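Local coordinates for DNA replication licensing factor MCM related protein (Thermoplasma acidophilum, PDB 4ME3) that is the N-terminal domain of an archaeal MCM protein, probably an ATP-driven replicative helicase that binds single-stranded DNA as it unwinds the duplex, at residues E14-F25 and Y72-D83. Sequence-based numbering, arbitrary orientation.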
# COMPACT_ATOMS: atom_id res chain seq x y z
N GLU A 14 3.29 17.94 -4.08
CA GLU A 14 2.36 17.10 -3.34
C GLU A 14 1.04 17.82 -3.12
O GLU A 14 -0.03 17.21 -3.19
CB GLU A 14 2.97 16.71 -1.99
CG GLU A 14 2.04 15.91 -1.10
CD GLU A 14 2.71 15.43 0.17
OE1 GLU A 14 3.96 15.39 0.21
OE2 GLU A 14 1.99 15.08 1.14
N ASP A 15 1.11 19.12 -2.86
CA ASP A 15 -0.09 19.92 -2.66
C ASP A 15 -0.94 19.92 -3.92
O ASP A 15 -2.17 19.84 -3.85
CB ASP A 15 0.28 21.35 -2.27
CG ASP A 15 0.95 21.44 -0.92
OD1 ASP A 15 0.64 20.60 -0.05
OD2 ASP A 15 1.80 22.33 -0.73
N ARG A 16 -0.30 20.02 -5.08
CA ARG A 16 -1.03 20.02 -6.34
C ARG A 16 -1.70 18.68 -6.60
O ARG A 16 -2.82 18.62 -7.11
CB ARG A 16 -0.10 20.36 -7.51
CG ARG A 16 -0.71 20.02 -8.87
CD ARG A 16 -0.33 21.02 -9.95
NE ARG A 16 -0.92 20.67 -11.24
CZ ARG A 16 -2.15 21.00 -11.62
NH1 ARG A 16 -2.95 21.70 -10.82
NH2 ARG A 16 -2.59 20.63 -12.81
N ILE A 17 -1.01 17.60 -6.24
CA ILE A 17 -1.57 16.26 -6.43
C ILE A 17 -2.79 16.10 -5.53
O ILE A 17 -3.82 15.59 -5.96
CB ILE A 17 -0.52 15.17 -6.14
CG1 ILE A 17 0.58 15.21 -7.21
CG2 ILE A 17 -1.16 13.79 -6.13
CD1 ILE A 17 1.75 14.28 -6.92
N LYS A 18 -2.67 16.55 -4.28
CA LYS A 18 -3.78 16.47 -3.35
C LYS A 18 -4.96 17.31 -3.82
O LYS A 18 -6.12 16.90 -3.71
CB LYS A 18 -3.34 16.89 -1.95
CG LYS A 18 -2.38 15.90 -1.29
CD LYS A 18 -1.80 16.44 0.00
CE LYS A 18 -2.81 16.40 1.13
NZ LYS A 18 -2.21 16.84 2.42
N ASP A 19 -4.68 18.49 -4.37
CA ASP A 19 -5.74 19.35 -4.90
C ASP A 19 -6.49 18.65 -6.03
O ASP A 19 -7.70 18.75 -6.13
CB ASP A 19 -5.18 20.69 -5.39
CG ASP A 19 -4.89 21.65 -4.25
OD1 ASP A 19 -5.48 21.48 -3.16
OD2 ASP A 19 -4.09 22.58 -4.45
N LEU A 20 -5.75 17.94 -6.88
CA LEU A 20 -6.36 17.20 -7.98
C LEU A 20 -7.28 16.09 -7.46
O LEU A 20 -8.38 15.89 -7.98
CB LEU A 20 -5.28 16.62 -8.90
CG LEU A 20 -4.57 17.66 -9.78
CD1 LEU A 20 -3.27 17.12 -10.34
CD2 LEU A 20 -5.49 18.11 -10.90
N TRP A 21 -6.84 15.36 -6.43
CA TRP A 21 -7.69 14.34 -5.82
C TRP A 21 -8.94 14.96 -5.22
O TRP A 21 -10.04 14.42 -5.36
CB TRP A 21 -6.94 13.59 -4.71
CG TRP A 21 -6.07 12.48 -5.20
CD1 TRP A 21 -4.71 12.40 -5.13
CD2 TRP A 21 -6.50 11.27 -5.84
NE1 TRP A 21 -4.27 11.23 -5.68
CE2 TRP A 21 -5.35 10.51 -6.12
CE3 TRP A 21 -7.75 10.75 -6.19
CZ2 TRP A 21 -5.40 9.26 -6.74
CZ3 TRP A 21 -7.80 9.51 -6.81
CH2 TRP A 21 -6.64 8.78 -7.07
N ARG A 22 -8.78 16.09 -4.53
CA ARG A 22 -9.91 16.74 -3.87
C ARG A 22 -11.04 17.04 -4.86
O ARG A 22 -12.20 16.73 -4.60
CB ARG A 22 -9.46 18.04 -3.19
CG ARG A 22 -8.66 17.82 -1.92
CD ARG A 22 -8.53 19.10 -1.11
NE ARG A 22 -7.58 18.94 -0.02
CZ ARG A 22 -6.28 19.16 -0.12
NH1 ARG A 22 -5.74 19.54 -1.27
NH2 ARG A 22 -5.49 18.99 0.94
N ASP A 23 -10.69 17.65 -5.99
CA ASP A 23 -11.69 17.97 -7.00
C ASP A 23 -12.28 16.71 -7.60
O ASP A 23 -13.48 16.64 -7.88
CB ASP A 23 -11.07 18.83 -8.10
CG ASP A 23 -10.99 20.29 -7.73
OD1 ASP A 23 -11.65 20.70 -6.76
OD2 ASP A 23 -10.26 21.02 -8.43
N PHE A 24 -11.44 15.69 -7.80
CA PHE A 24 -11.90 14.45 -8.40
C PHE A 24 -12.98 13.76 -7.56
O PHE A 24 -14.03 13.38 -8.08
CB PHE A 24 -10.74 13.48 -8.61
CG PHE A 24 -11.18 12.11 -9.03
CD1 PHE A 24 -11.59 11.87 -10.33
CD2 PHE A 24 -11.22 11.07 -8.11
CE1 PHE A 24 -12.02 10.61 -10.71
CE2 PHE A 24 -11.65 9.82 -8.49
CZ PHE A 24 -12.05 9.59 -9.79
N PHE A 25 -12.71 13.60 -6.27
CA PHE A 25 -13.63 12.90 -5.39
C PHE A 25 -15.00 13.56 -5.44
O PHE A 25 -16.03 12.88 -5.48
CB PHE A 25 -13.11 12.88 -3.95
CG PHE A 25 -11.93 11.98 -3.73
CD1 PHE A 25 -11.86 10.73 -4.32
CD2 PHE A 25 -10.88 12.39 -2.92
CE1 PHE A 25 -10.77 9.90 -4.10
CE2 PHE A 25 -9.79 11.57 -2.70
CZ PHE A 25 -9.74 10.33 -3.29
N TYR A 72 1.15 9.04 -5.85
CA TYR A 72 -0.20 9.53 -6.15
C TYR A 72 -1.27 8.89 -5.28
O TYR A 72 -2.20 9.57 -4.84
CB TYR A 72 -0.51 9.33 -7.63
CG TYR A 72 0.04 10.45 -8.48
CD1 TYR A 72 1.41 10.57 -8.70
CD2 TYR A 72 -0.79 11.41 -9.04
CE1 TYR A 72 1.92 11.59 -9.46
CE2 TYR A 72 -0.29 12.44 -9.80
CZ TYR A 72 1.07 12.53 -10.01
OH TYR A 72 1.59 13.55 -10.76
N ILE A 73 -1.15 7.59 -5.03
CA ILE A 73 -2.12 6.90 -4.20
C ILE A 73 -2.01 7.37 -2.75
O ILE A 73 -3.02 7.64 -2.10
CB ILE A 73 -1.95 5.37 -4.31
CG1 ILE A 73 -2.43 4.89 -5.68
CG2 ILE A 73 -2.73 4.66 -3.20
CD1 ILE A 73 -2.07 3.47 -6.02
N ARG A 74 -0.79 7.50 -2.25
CA ARG A 74 -0.59 8.01 -0.89
C ARG A 74 -1.23 9.39 -0.72
O ARG A 74 -1.86 9.67 0.30
CB ARG A 74 0.90 8.08 -0.55
CG ARG A 74 1.18 8.58 0.86
CD ARG A 74 2.67 8.68 1.11
NE ARG A 74 3.16 7.62 1.98
CZ ARG A 74 3.18 7.67 3.31
NH1 ARG A 74 2.72 8.74 3.95
NH2 ARG A 74 3.65 6.65 4.00
N ALA A 75 -1.07 10.25 -1.72
CA ALA A 75 -1.65 11.59 -1.67
C ALA A 75 -3.17 11.51 -1.57
O ALA A 75 -3.79 12.24 -0.80
CB ALA A 75 -1.25 12.40 -2.89
N GLY A 76 -3.77 10.62 -2.35
CA GLY A 76 -5.21 10.43 -2.31
C GLY A 76 -5.68 9.97 -0.95
O GLY A 76 -6.69 10.45 -0.43
N GLU A 77 -4.94 9.04 -0.36
CA GLU A 77 -5.27 8.54 0.97
C GLU A 77 -5.21 9.66 2.01
O GLU A 77 -6.09 9.75 2.87
CB GLU A 77 -4.34 7.37 1.34
CG GLU A 77 -4.65 6.10 0.54
CD GLU A 77 -3.56 5.04 0.60
OE1 GLU A 77 -2.47 5.32 1.15
OE2 GLU A 77 -3.80 3.93 0.08
N GLU A 78 -4.20 10.52 1.91
CA GLU A 78 -4.08 11.65 2.83
C GLU A 78 -5.28 12.58 2.74
O GLU A 78 -5.78 13.05 3.76
CB GLU A 78 -2.79 12.43 2.57
CG GLU A 78 -1.53 11.71 3.01
CD GLU A 78 -0.28 12.56 2.84
OE1 GLU A 78 -0.41 13.80 2.76
OE2 GLU A 78 0.82 11.98 2.79
N VAL A 79 -5.75 12.84 1.53
CA VAL A 79 -6.91 13.70 1.33
C VAL A 79 -8.14 13.10 2.01
O VAL A 79 -8.90 13.80 2.68
CB VAL A 79 -7.20 13.93 -0.16
CG1 VAL A 79 -8.58 14.54 -0.36
CG2 VAL A 79 -6.13 14.81 -0.78
N ILE A 80 -8.34 11.80 1.83
CA ILE A 80 -9.45 11.11 2.47
C ILE A 80 -9.34 11.19 3.99
O ILE A 80 -10.31 11.50 4.68
CB ILE A 80 -9.52 9.64 2.03
CG1 ILE A 80 -9.96 9.58 0.56
CG2 ILE A 80 -10.48 8.86 2.90
CD1 ILE A 80 -9.85 8.21 -0.07
N LEU A 81 -8.14 10.94 4.52
CA LEU A 81 -7.94 10.96 5.97
C LEU A 81 -8.10 12.35 6.57
O LEU A 81 -8.68 12.51 7.65
CB LEU A 81 -6.55 10.40 6.31
CG LEU A 81 -6.41 8.89 6.15
CD1 LEU A 81 -4.93 8.50 6.13
CD2 LEU A 81 -7.13 8.16 7.26
N GLN A 82 -7.59 13.36 5.87
CA GLN A 82 -7.60 14.73 6.39
C GLN A 82 -8.93 15.45 6.16
O GLN A 82 -9.42 16.16 7.04
CB GLN A 82 -6.47 15.54 5.76
CG GLN A 82 -5.08 15.05 6.13
CD GLN A 82 -3.97 15.88 5.50
OE1 GLN A 82 -4.21 16.63 4.55
NE2 GLN A 82 -2.76 15.74 6.02
N ASP A 83 -9.51 15.28 4.98
CA ASP A 83 -10.70 16.04 4.60
C ASP A 83 -12.01 15.36 4.98
O ASP A 83 -13.02 16.03 5.23
CB ASP A 83 -10.69 16.31 3.09
CG ASP A 83 -9.58 17.25 2.66
OD1 ASP A 83 -8.74 17.63 3.51
OD2 ASP A 83 -9.54 17.61 1.47
O HOH W 1 1.22 12.70 0.16
O HOH W 2 -6.07 17.15 2.77
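V79, K18 and Y72 bury the most surface where helix 14-25 crosses helix 72-83 at -62°, their axes 8.7 Å apart. V79 is a knob among K18, W21, R22 and F25. Its CG1 lies 3.6 Å from R22 CG and also meets the edge of the F25 ring, while CG2 faces K18 CB and the K18 carbonyl oxygen. K18 answers as a knob among A75, E78, V79 and Q82: its CB and CG lie alongside V79 CG2, the two side chains running in opposite senses, and a bend at chi3 (75°) brings NZ to Q82 OE1 (2.9 Å, hydrogen bond) and, in a longer salt bridge, to E78 OE1. Y72 offers a ring face to I17, whose CD1 stands 3.8 Å from the centroid in a CH-pi contact; I17 CG2 packs on A75 CB.

W21 fills the close crossing beside G76, whose CA lies over the five-membered ring, 3.5 Å from its centroid. The indole NE1 donates to Y72 O (2.8 Å) in a bent bond (134° at the hydrogen), the oxygen somewhat out of the indole plane; G76 N reaches that oxygen from the opposite face of its carbonyl plane. A phenylalanine at W21 would probably leave Y72 O without its indole partner and cover G76 less fully. F61 meets the W21 ring edge-to-face, tying the pair to helix 59-67.

R22 NE reaches the syn lone pair of D83 OD2 (2.8 Å), guanidinium and carboxylate nearly coplanar, while NH1 holds D19; a water joins R22 NH2, Q82 and D83. The contact thus joins two helices of the MCM N-terminal domain by apolar packing round one indole-to-carbonyl bond, flanked by charged side chains. E14 OE2 and E78 OE1 come within 3.2 Å; if both are charged they would repel, which K18 and a water weakly bound to both carboxylates probably ease.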